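Local coordinates for protein ornithine carbamoyltransferase, mitochondrial (Coccidioides immitis, PDB 3SDS) that catalyses the transfer of the carbamoyl group from carbamoyl phosphate to L-ornithine, giving L-citrulline and phosphate in arginine biosynthesis, at residues 27-32 with 204-209; 70-75 with 96-101; 123-128 with 142-147; 182-187 with 209-214. One frame throughout, in Å; residues are numbered along the deposited sequence.

Contact 1 (27-32 with 204-209)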
loop_
_atom_site.group_PDB
_atom_site.type_symbol
_atom_site.label_atom_id
_atom_site.label_comp_id
_atom_site.label_asym_id
_atom_site.label_seq_id
_atom_site.Cartn_x
_atom_site.Cartn_y
_atom_site.Cartn_z
ATOM N N LEU A 27 22.687 -10.819 -3.872
ATOM C CA LEU A 27 23.264 -9.471 -3.621
ATOM C C LEU A 27 23.952 -8.831 -4.844
ATOM O O LEU A 27 24.058 -7.590 -4.927
ATOM C CB LEU A 27 24.233 -9.489 -2.420
ATOM C CG LEU A 27 23.770 -10.093 -1.075
ATOM C CD1 LEU A 27 24.784 -9.801 0.008
ATOM C CD2 LEU A 27 22.382 -9.583 -0.638
ATOM N N SER A 28 24.393 -9.689 -5.779
ATOM C CA SER A 28 25.210 -9.315 -6.946
ATOM C C SER A 28 25.266 -10.476 -7.935
ATOM O O SER A 28 25.181 -11.635 -7.531
ATOM C CB SER A 28 26.650 -8.989 -6.501
ATOM O OG SER A 28 27.530 -8.869 -7.615
ATOM N N ILE A 29 25.465 -10.173 -9.217
ATOM C CA ILE A 29 25.730 -11.208 -10.221
ATOM C C ILE A 29 26.962 -12.059 -9.863
ATOM O O ILE A 29 27.105 -13.204 -10.320
ATOM C CB ILE A 29 25.939 -10.614 -11.628
ATOM C CG1 ILE A 29 24.848 -9.600 -11.995
ATOM C CG2 ILE A 29 26.025 -11.715 -12.671
ATOM C CD1 ILE A 29 23.410 -10.135 -11.938
ATOM N N ALA A 30 27.854 -11.505 -9.047
ATOM C CA ALA A 30 29.009 -12.255 -8.565
ATOM C C ALA A 30 28.635 -13.573 -7.842
ATOM O O ALA A 30 29.475 -14.474 -7.731
ATOM C CB ALA A 30 29.866 -11.382 -7.682
ATOM N N ASP A 31 27.389 -13.687 -7.365
ATOM C CA ASP A 31 26.930 -14.899 -6.667
ATOM C C ASP A 31 26.396 -15.978 -7.620
ATOM O O ASP A 31 25.977 -17.039 -7.163
ATOM C CB ASP A 31 25.805 -14.588 -5.668
ATOM C CG ASP A 31 26.135 -13.459 -4.692
ATOM O OD1 ASP A 31 25.188 -12.683 -4.424
ATOM O OD2 ASP A 31 27.286 -13.347 -4.180
ATOM N N LEU A 32 26.376 -15.712 -8.926
ATOM C CA LEU A 32 25.741 -16.644 -9.867
ATOM C C LEU A 32 26.762 -17.277 -10.771
ATOM O O LEU A 32 27.668 -16.596 -11.246
ATOM C CB LEU A 32 24.691 -15.946 -10.737
ATOM C CG LEU A 32 23.500 -15.295 -10.041
ATOM C CD1 LEU A 32 22.547 -14.523 -11.003
ATOM C CD2 LEU A 32 22.762 -16.373 -9.333
ATOM N N LEU A 204 26.627 -5.252 -14.759
ATOM C CA LEU A 204 26.577 -5.500 -16.201
ATOM C C LEU A 204 27.914 -6.099 -16.680
ATOM O O LEU A 204 27.935 -7.154 -17.359
ATOM C CB LEU A 204 26.243 -4.204 -16.952
ATOM C CG LEU A 204 26.214 -4.112 -18.486
ATOM C CD1 LEU A 204 25.318 -5.168 -19.105
ATOM C CD2 LEU A 204 25.750 -2.715 -18.936
ATOM N N ALA A 205 29.020 -5.445 -16.294
ATOM C CA ALA A 205 30.382 -5.943 -16.571
ATOM C C ALA A 205 30.604 -7.398 -16.128
ATOM O O ALA A 205 31.121 -8.197 -16.909
ATOM C CB ALA A 205 31.447 -5.025 -15.940
ATOM N N ILE A 206 30.227 -7.721 -14.887
ATOM C CA ILE A 206 30.382 -9.084 -14.336
ATOM C C ILE A 206 29.560 -10.122 -15.142
ATOM O O ILE A 206 30.011 -11.245 -15.383
ATOM C CB ILE A 206 30.013 -9.137 -12.795
ATOM C CG1 ILE A 206 30.981 -8.283 -11.964
ATOM C CG2 ILE A 206 29.990 -10.574 -12.264
ATOM C CD1 ILE A 206 30.584 -8.119 -10.496
ATOM N N ALA A 207 28.354 -9.725 -15.553
ATOM C CA ALA A 207 27.489 -10.559 -16.381
ATOM C C ALA A 207 28.100 -10.782 -17.766
ATOM O O ALA A 207 28.331 -11.927 -18.174
ATOM C CB ALA A 207 26.106 -9.941 -16.486
ATOM N N ALA A 208 28.385 -9.690 -18.475
ATOM C CA ALA A 208 29.034 -9.772 -19.788
ATOM C C ALA A 208 30.276 -10.696 -19.831
ATOM O O ALA A 208 30.474 -11.447 -20.804
ATOM C CB ALA A 208 29.385 -8.377 -20.279
ATOM N N THR A 209 31.105 -10.634 -18.787
ATOM C CA THR A 209 32.275 -11.497 -18.675
ATOM C C THR A 209 31.869 -12.970 -18.679
ATOM O O THR A 209 32.411 -13.757 -19.442
ATOM C CB THR A 209 33.091 -11.186 -17.417
ATOM O OG1 THR A 209 33.614 -9.859 -17.502
ATOM C CG2 THR A 209 34.238 -12.128 -17.289
#
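Ile206 is the first residue of 204-209 to carry the contact, its CB directed at the turn 27-32. Its CG2 branch lies anti to the backbone N and does most of the touching: it meets CB and CG2 of Ile29, both at 4.1 Å, and also reaches the backbone of Ala30, whose N is 4.0 Å from Ile206 CG2. The two isoleucines slide past one another in opposite directions. CD1 of Ile206, carried outward by an extended chain (chi2 172°), ends near Ala30 CB and Ser28 OG.

The turn is a short 3-10 segment, 29-31, opened by an ST turn in which Ser28 OG accepts from Ala30 N at 3.0 Å with an N-H...O angle of 163°. Asp203 reinforces it, its OD1 bonding to both Ser28 OG and Ile29 N. A piece of the carbamoyl phosphate-binding region thereby meets helix 199-210 of the ornithine-binding region.

Ala207 comes next, and the small residue lets Ile29 CG2 lie 4.2 Å from both Ala207 CA and Ala207 CB. Phe37 of helix 34-51 touches Ile29 and Ala207 alike. From helix 156-169, Phe163 packs on Ala207 and Ala159 on Ile29, and both residues of the contact are buried.

Contact 2 (70-75 with 96-101)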
loop_
_atom_site.group_PDB
_atom_site.type_symbol
_atom_site.label_atom_id
_atom_site.label_comp_id
_atom_site.label_asym_id
_atom_site.label_seq_id
_atom_site.Cartn_x
_atom_site.Cartn_y
_atom_site.Cartn_z
ATOM N N ALA A 70 8.205 -8.281 1.760
ATOM C CA ALA A 70 8.455 -6.909 2.244
ATOM C C ALA A 70 9.417 -6.131 1.342
ATOM O O ALA A 70 10.502 -6.618 1.002
ATOM C CB ALA A 70 8.966 -6.922 3.677
ATOM N N MET A 71 9.013 -4.929 0.943
ATOM C CA MET A 71 9.889 -4.020 0.186
ATOM C C MET A 71 10.400 -2.909 1.103
ATOM O O MET A 71 9.612 -2.076 1.587
ATOM C CB MET A 71 9.147 -3.394 -1.002
ATOM C CG MET A 71 8.441 -4.376 -1.929
ATOM S SD MET A 71 7.525 -3.561 -3.276
ATOM C CE MET A 71 6.129 -2.832 -2.439
ATOM N N MET A 72 11.705 -2.901 1.366
ATOM C CA MET A 72 12.295 -1.851 2.224
ATOM C C MET A 72 13.114 -0.826 1.433
ATOM O O MET A 72 14.204 -1.144 0.925
ATOM C CB MET A 72 13.136 -2.458 3.346
ATOM C CG MET A 72 12.305 -3.114 4.425
ATOM S SD MET A 72 13.266 -4.158 5.540
ATOM C CE MET A 72 13.811 -2.945 6.744
ATOM N N PHE A 73 12.596 0.396 1.330
ATOM C CA PHE A 73 13.261 1.422 0.542
ATOM C C PHE A 73 13.742 2.620 1.366
ATOM O O PHE A 73 12.953 3.247 2.068
ATOM C CB PHE A 73 12.378 1.864 -0.638
ATOM C CG PHE A 73 12.017 0.739 -1.596
ATOM C CD1 PHE A 73 10.792 0.719 -2.223
ATOM C CD2 PHE A 73 12.899 -0.304 -1.853
ATOM C CE1 PHE A 73 10.455 -0.308 -3.093
ATOM C CE2 PHE A 73 12.563 -1.338 -2.714
ATOM C CZ PHE A 73 11.339 -1.338 -3.336
ATOM N N SER A 74 15.040 2.923 1.262
ATOM C CA SER A 74 15.698 4.010 2.011
ATOM C C SER A 74 15.559 5.409 1.400
ATOM O O SER A 74 15.586 6.431 2.111
ATOM C CB SER A 74 17.190 3.699 2.178
ATOM O OG SER A 74 17.408 2.905 3.340
ATOM N N LYS A 75 15.469 5.446 0.077
ATOM C CA LYS A 75 15.189 6.672 -0.648
ATOM C C LYS A 75 14.103 6.301 -1.651
ATOM O O LYS A 75 13.955 5.113 -1.971
ATOM C CB LYS A 75 16.456 7.186 -1.351
ATOM N N MET A 96 4.443 -5.607 0.271
ATOM C CA MET A 96 4.256 -4.656 1.382
ATOM C C MET A 96 5.292 -3.533 1.312
ATOM O O MET A 96 6.506 -3.779 1.378
ATOM C CB MET A 96 4.292 -5.392 2.725
ATOM C CG MET A 96 4.366 -4.518 3.948
ATOM S SD MET A 96 4.270 -5.460 5.498
ATOM C CE MET A 96 5.865 -6.287 5.586
ATOM N N PHE A 97 4.809 -2.304 1.152
ATOM C CA PHE A 97 5.697 -1.157 0.940
ATOM C C PHE A 97 6.070 -0.488 2.247
ATOM O O PHE A 97 5.220 -0.044 2.984
ATOM C CB PHE A 97 5.063 -0.145 -0.015
ATOM C CG PHE A 97 5.855 1.121 -0.162
ATOM C CD1 PHE A 97 7.156 1.097 -0.675
ATOM C CD2 PHE A 97 5.306 2.344 0.190
ATOM C CE1 PHE A 97 7.910 2.291 -0.821
ATOM C CE2 PHE A 97 6.047 3.544 0.039
ATOM C CZ PHE A 97 7.350 3.513 -0.467
ATOM N N LEU A 98 7.349 -0.456 2.557
ATOM C CA LEU A 98 7.803 0.226 3.760
ATOM C C LEU A 98 8.887 1.207 3.335
ATOM O O LEU A 98 10.019 0.798 3.057
ATOM C CB LEU A 98 8.337 -0.776 4.794
ATOM C CG LEU A 98 7.549 -2.036 5.184
ATOM C CD1 LEU A 98 8.448 -2.986 5.962
ATOM C CD2 LEU A 98 6.281 -1.740 5.968
ATOM N N GLY A 99 8.514 2.485 3.238
ATOM C CA GLY A 99 9.414 3.548 2.759
ATOM C C GLY A 99 10.203 4.266 3.850
ATOM O O GLY A 99 10.213 3.842 5.007
ATOM N N LYS A 100 10.850 5.371 3.487
ATOM C CA LYS A 100 11.780 6.049 4.398
ATOM C C LYS A 100 11.109 6.792 5.550
ATOM O O LYS A 100 11.783 7.232 6.489
ATOM C CB LYS A 100 12.732 6.982 3.638
ATOM C CG LYS A 100 12.062 8.097 2.838
ATOM C CD LYS A 100 12.943 9.366 2.841
ATOM C CE LYS A 100 12.260 10.544 2.150
ATOM N NZ LYS A 100 11.818 10.155 0.766
ATOM N N ASP A 101 9.790 6.952 5.465
ATOM C CA ASP A 101 9.011 7.517 6.573
ATOM C C ASP A 101 8.482 6.371 7.457
ATOM O O ASP A 101 8.015 6.598 8.582
ATOM C CB ASP A 101 7.864 8.415 6.051
ATOM C CG ASP A 101 8.343 9.828 5.639
ATOM O OD1 ASP A 101 8.814 10.591 6.525
ATOM O OD2 ASP A 101 8.233 10.178 4.432
#
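Met71 starts beside the carbonyl oxygen of Met96 and ends against Phe97. Its CB lies 3.6 Å from Met96 O, the acceptor of its own backbone N-H, and CG stays near the same oxygen. The chain bends about CG-SD (chi3 -72°), which turns CE back to the neighbouring strand, 3.8 Å from Phe97 CB; the two side chains cross at about a right angle. Thr84 and Glu85 of helix 78-90 pack on Met71.

Strands 70-73 and 96-98 are parallel, with axes 4.9 Å apart and 20° between their directions. They are the two strands of a beta-alpha-beta unit whose crossover contains helix 78-90. Three backbone bonds set the register: Met71 N to Met96 O, Leu98 N to Met71 O, and Phe73 N to Leu98 O, the last at 3.1 Å. On the face bearing Ala70, Met72, Met96 and Leu98, the Met96 chain, bent at chi3, brings CE to 3.7 Å from Ala70 CB.

On the face bearing Met71 and Phe97, the Phe73 and Phe97 side chains cross at about a right angle and the rings meet edge to edge, Phe73 CD1 3.6 Å from Phe97 CE1, each near the plane of the other ring. Gly99 N sits 4.0 Å above the centre of the Phe97 ring, and Arg81 makes a cation-pi contact with Phe97. Phe73 also packs on Thr80 and Arg128, both assigned to carbamoyl phosphate by similarity.

Contact 3 (123-128 with 142-147)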
loop_
_atom_site.group_PDB
_atom_site.type_symbol
_atom_site.label_atom_id
_atom_site.label_comp_id
_atom_site.label_asym_id
_atom_site.label_seq_id
_atom_site.Cartn_x
_atom_site.Cartn_y
_atom_site.Cartn_z
ATOM N N SER A 123 7.932 -13.779 3.910
ATOM C CA SER A 123 8.629 -14.820 3.148
ATOM C C SER A 123 9.854 -14.350 2.342
ATOM O O SER A 123 10.667 -15.189 1.895
ATOM C CB SER A 123 7.651 -15.512 2.220
ATOM O OG SER A 123 6.556 -15.997 2.975
ATOM N N CYS A 124 9.978 -13.031 2.143
ATOM C CA CYS A 124 11.104 -12.458 1.417
ATOM C C CYS A 124 11.276 -10.985 1.732
ATOM O O CYS A 124 10.313 -10.297 2.041
ATOM C CB CYS A 124 10.911 -12.642 -0.099
ATOM S SG CYS A 124 12.195 -11.866 -1.145
ATOM N N ILE A 125 12.507 -10.494 1.636
ATOM C CA ILE A 125 12.759 -9.043 1.668
ATOM C C ILE A 125 13.450 -8.566 0.396
ATOM O O ILE A 125 14.517 -9.072 0.040
ATOM C CB ILE A 125 13.591 -8.600 2.889
ATOM C CG1 ILE A 125 12.978 -9.147 4.188
ATOM C CG2 ILE A 125 13.686 -7.082 2.924
ATOM C CD1 ILE A 125 13.890 -9.088 5.400
ATOM N N VAL A 126 12.820 -7.616 -0.294
ATOM C CA VAL A 126 13.468 -6.869 -1.371
ATOM C C VAL A 126 13.885 -5.512 -0.792
ATOM O O VAL A 126 13.031 -4.711 -0.386
ATOM C CB VAL A 126 12.534 -6.655 -2.575
ATOM C CG1 VAL A 126 13.264 -5.902 -3.686
ATOM C CG2 VAL A 126 11.984 -7.980 -3.091
ATOM N N ALA A 127 15.190 -5.255 -0.730
ATOM C CA ALA A 127 15.683 -4.108 0.042
ATOM C C ALA A 127 16.553 -3.149 -0.737
ATOM O O ALA A 127 17.381 -3.570 -1.550
ATOM C CB ALA A 127 16.432 -4.580 1.290
ATOM N N ARG A 128 16.367 -1.861 -0.470
ATOM C CA ARG A 128 17.292 -0.860 -0.952
ATOM C C ARG A 128 17.806 -0.033 0.182
ATOM O O ARG A 128 17.035 0.544 0.954
ATOM C CB ARG A 128 16.672 0.077 -1.979
ATOM C CG ARG A 128 17.545 1.307 -2.183
ATOM C CD ARG A 128 17.090 2.173 -3.307
ATOM N NE ARG A 128 18.045 3.258 -3.488
ATOM C CZ ARG A 128 17.853 4.318 -4.275
ATOM N NH1 ARG A 128 16.720 4.457 -4.970
ATOM N NH2 ARG A 128 18.801 5.252 -4.361
ATOM N N SER A 142 18.850 -12.150 8.550
ATOM C CA SER A 142 17.529 -12.488 8.037
ATOM C C SER A 142 17.347 -14.008 7.975
ATOM O O SER A 142 18.256 -14.724 7.546
ATOM C CB SER A 142 17.335 -11.898 6.631
ATOM O OG SER A 142 16.210 -12.461 5.981
ATOM N N SER A 143 16.173 -14.498 8.362
ATOM C CA SER A 143 15.878 -15.918 8.206
ATOM C C SER A 143 15.182 -16.259 6.886
ATOM O O SER A 143 14.826 -17.420 6.660
ATOM C CB SER A 143 15.080 -16.448 9.385
ATOM O OG SER A 143 13.877 -15.736 9.497
ATOM N N VAL A 144 14.975 -15.272 6.018
ATOM C CA VAL A 144 14.364 -15.521 4.699
ATOM C C VAL A 144 15.236 -14.906 3.585
ATOM O O VAL A 144 16.039 -14.011 3.851
ATOM C CB VAL A 144 12.893 -15.015 4.611
ATOM C CG1 VAL A 144 12.077 -15.496 5.811
ATOM C CG2 VAL A 144 12.830 -13.482 4.467
ATOM N N PRO A 145 15.108 -15.404 2.338
ATOM C CA PRO A 145 15.979 -14.875 1.272
ATOM C C PRO A 145 15.891 -13.333 1.121
ATOM O O PRO A 145 14.780 -12.785 1.096
ATOM C CB PRO A 145 15.444 -15.554 0.001
ATOM C CG PRO A 145 14.602 -16.664 0.445
ATOM C CD PRO A 145 14.234 -16.496 1.872
ATOM N N VAL A 146 17.037 -12.656 1.024
ATOM C CA VAL A 146 17.067 -11.217 0.729
ATOM C C VAL A 146 17.495 -10.992 -0.732
ATOM O O VAL A 146 18.484 -11.571 -1.175
ATOM C CB VAL A 146 18.024 -10.421 1.707
ATOM C CG1 VAL A 146 17.993 -8.934 1.415
ATOM C CG2 VAL A 146 17.664 -10.655 3.174
ATOM N N ILE A 147 16.763 -10.164 -1.479
ATOM C CA ILE A 147 17.180 -9.742 -2.839
ATOM C C ILE A 147 17.555 -8.245 -2.850
ATOM O O ILE A 147 16.794 -7.393 -2.333
ATOM C CB ILE A 147 16.053 -10.003 -3.858
ATOM C CG1 ILE A 147 15.981 -11.490 -4.203
ATOM C CG2 ILE A 147 16.176 -9.124 -5.129
ATOM C CD1 ILE A 147 14.587 -11.912 -4.675
#
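Val144 directs its side chain at the start of strand 124-128. Its CB stands 3.5 Å from Ser123 O. A chi1 of -49° puts CG1 beside the backbone N, leaving CG2 between N and the carbonyl carbon, where it reaches 3.7 Å from Cys124 CA. The same CG2 lies more loosely, at 4.3 Å, beside Ile125 CG1. Chi2 of Ile125 is extended (165°), which carries CD1 to 4.1 Å from Ser142 OG. That hydroxyl bonds to Val144 O in the carbonyl plane, on a lone pair.

Neighbouring side chains then alternate between the two faces of the sheet. Ile125 and Val146 share one face, where Val146 CG1 packs against Ile125 O; Ile135 of helix 132-141 covers Val146. Val126 and Ile147 share the other, and there Ile147 CD1, on an extended chain, comes to 4.3 Å from Cys124 SG, with Leu342 and Val346 of helix 327-347 lying over Ile147 and Cys124 respectively.

The parallel register follows from three backbone bonds: Ile125 N to Pro145 O at 3.3 Å, Ile147 N to Ile125 O at 2.9 Å, and Ala127 N to Ile147 O at 3.1 Å. The pair closes a beta-alpha-beta unit through helix 132-141; strand 146-148 is the outermost strand of the sheet within this chain, and 124-128 joins it to strand 68-73. At the end of strand 124-128 lies Arg128, a carbamoyl phosphate ligand by similarity.

Contact 4 (182-187 with 209-214)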
loop_
_atom_site.group_PDB
_atom_site.type_symbol
_atom_site.label_atom_id
_atom_site.label_comp_id
_atom_site.label_asym_id
_atom_site.label_seq_id
_atom_site.Cartn_x
_atom_site.Cartn_y
_atom_site.Cartn_z
ATOM N N SER A 182 25.182 -23.079 -20.684
ATOM C CA SER A 182 25.987 -22.124 -19.925
ATOM C C SER A 182 26.199 -20.831 -20.689
ATOM O O SER A 182 27.056 -20.011 -20.314
ATOM C CB SER A 182 27.344 -22.720 -19.531
ATOM O OG SER A 182 28.143 -22.990 -20.670
ATOM N N SER A 183 25.403 -20.647 -21.740
ATOM C CA SER A 183 25.548 -19.499 -22.626
ATOM C C SER A 183 24.227 -19.051 -23.255
ATOM O O SER A 183 23.344 -19.874 -23.543
ATOM C CB SER A 183 26.574 -19.822 -23.717
ATOM O OG SER A 183 26.530 -18.876 -24.769
ATOM N N LEU A 184 24.111 -17.745 -23.477
ATOM C CA LEU A 184 22.991 -17.176 -24.220
ATOM C C LEU A 184 23.303 -16.986 -25.711
ATOM O O LEU A 184 22.578 -16.279 -26.419
ATOM C CB LEU A 184 22.582 -15.834 -23.612
ATOM C CG LEU A 184 22.000 -15.871 -22.206
ATOM C CD1 LEU A 184 21.875 -14.465 -21.663
ATOM C CD2 LEU A 184 20.667 -16.591 -22.177
ATOM N N GLY A 185 24.383 -17.608 -26.181
ATOM C CA GLY A 185 24.806 -17.504 -27.586
ATOM C C GLY A 185 25.253 -16.122 -28.035
ATOM O O GLY A 185 25.124 -15.794 -29.206
ATOM N N LEU A 186 25.797 -15.324 -27.113
ATOM C CA LEU A 186 26.178 -13.932 -27.391
ATOM C C LEU A 186 27.684 -13.684 -27.540
ATOM O O LEU A 186 28.123 -12.533 -27.575
ATOM C CB LEU A 186 25.632 -13.010 -26.293
ATOM C CG LEU A 186 24.108 -12.848 -26.195
ATOM C CD1 LEU A 186 23.700 -12.128 -24.908
ATOM C CD2 LEU A 186 23.528 -12.159 -27.453
ATOM N N GLU A 187 28.471 -14.749 -27.631
ATOM C CA GLU A 187 29.916 -14.622 -27.679
ATOM C C GLU A 187 30.406 -13.701 -28.796
ATOM O O GLU A 187 29.992 -13.813 -29.950
ATOM C CB GLU A 187 30.589 -15.993 -27.773
ATOM C CG GLU A 187 30.462 -16.821 -26.488
ATOM C CD GLU A 187 29.241 -17.767 -26.477
ATOM O OE1 GLU A 187 29.121 -18.581 -25.528
ATOM O OE2 GLU A 187 28.404 -17.708 -27.416
ATOM N N THR A 209 31.105 -10.634 -18.787
ATOM C CA THR A 209 32.275 -11.497 -18.675
ATOM C C THR A 209 31.869 -12.970 -18.679
ATOM O O THR A 209 32.411 -13.757 -19.442
ATOM C CB THR A 209 33.091 -11.186 -17.417
ATOM O OG1 THR A 209 33.614 -9.859 -17.502
ATOM C CG2 THR A 209 34.238 -12.128 -17.289
ATOM N N LYS A 210 30.905 -13.335 -17.838
ATOM C CA LYS A 210 30.391 -14.717 -17.802
ATOM C C LYS A 210 29.792 -15.194 -19.138
ATOM O O LYS A 210 29.820 -16.395 -19.451
ATOM C CB LYS A 210 29.358 -14.880 -16.683
ATOM C CG LYS A 210 29.882 -14.633 -15.259
ATOM C CD LYS A 210 28.754 -14.767 -14.231
ATOM C CE LYS A 210 29.209 -14.352 -12.832
ATOM N NZ LYS A 210 29.968 -15.422 -12.113
ATOM N N MET A 211 29.272 -14.250 -19.923
ATOM C CA MET A 211 28.593 -14.563 -21.176
ATOM C C MET A 211 29.480 -14.449 -22.417
ATOM O O MET A 211 28.994 -14.574 -23.547
ATOM C CB MET A 211 27.360 -13.680 -21.342
ATOM C CG MET A 211 26.293 -13.847 -20.247
ATOM S SD MET A 211 25.415 -15.427 -20.288
ATOM C CE MET A 211 26.416 -16.397 -19.149
ATOM N N GLY A 212 30.776 -14.220 -22.215
ATOM C CA GLY A 212 31.714 -14.087 -23.331
ATOM C C GLY A 212 31.500 -12.836 -24.161
ATOM O O GLY A 212 31.834 -12.812 -25.343
ATOM N N VAL A 213 30.956 -11.793 -23.535
ATOM C CA VAL A 213 30.722 -10.498 -24.206
ATOM C C VAL A 213 31.781 -9.440 -23.834
ATOM O O VAL A 213 32.045 -9.222 -22.646
ATOM C CB VAL A 213 29.312 -9.952 -23.879
ATOM C CG1 VAL A 213 28.988 -8.726 -24.728
ATOM C CG2 VAL A 213 28.273 -11.034 -24.086
ATOM N N ASN A 214 32.368 -8.786 -24.842
ATOM C CA ASN A 214 33.393 -7.732 -24.627
ATOM C C ASN A 214 32.832 -6.369 -24.198
ATOM O O ASN A 214 31.858 -5.889 -24.772
ATOM C CB ASN A 214 34.279 -7.571 -25.865
ATOM C CG ASN A 214 35.028 -8.866 -26.233
ATOM O OD1 ASN A 214 35.562 -9.567 -25.359
ATOM N ND2 ASN A 214 35.070 -9.180 -27.533
#
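Met211 carries the largest share of the contact, its thioether laid against Leu184. SD is 3.9 Å from both CG and CD1 of Leu184, and the two side chains cross at a slant. Bends at chi2 (-70°) and chi3 fold the methionine, so that CE finishes 3.9 Å from Ser182 O. Alongside, Val213 CG2 touches Leu186 CB at 4.0 Å and lies a little closer to Leu186 O. The third meeting is of backbones: Glu187 CA lies 3.5 Å from Gly212 O in a C-H...O contact with an angle of 152° at the hydrogen, and no conventional hydrogen bond joins the segments.

The end of helix 199-210 places these groups. Gly212, with positive phi (68°), is the C-prime residue of a Schellman motif, in which Val213 N returns to Ala208 O and Gly212 N to Thr209 O. Across from it, Ser183 OG accepts from Gly185 N in an ST turn and donates at 2.7 Å to Glu187 OE1, which it meets from above the carboxylate plane; this ties the two ends of the loop 183-187 together.

Further out, Phe163 of helix 156-169 packs on Leu186, Met211 and Val213, while helix 34-51 reaches Met211 through Phe37 and Leu184 through Ala38 and Val41. The chain then enters strand 214-218, next to strand 190-194 in the five-stranded parallel sheet.

In the fold
Contacts 2 and 3 build one sheet: strands 68-73 and 124-128 are neighbours in it, joined by Ala70 O to Val126 N at 2.8 Å and Met72 O to Arg128 N, with contact centres 12 Å apart. Contacts 1 and 4 share helix 199-210 and Thr209; Lys210 NZ of contact 4 reaches Leu32 O of contact 1 at 2.7 Å. Contact 1 spans the two binding regions; contacts 2 and 3 are nested in the loop it closes. Arg128, assigned to carbamoyl phosphate by similarity, belongs to contact 3; its side chain and that of Thr80 lie about 4 Å from Phe73 of contact 2. Those of His155 and Gln158 lie about 8 Å from Ile29; contact 4 is remote.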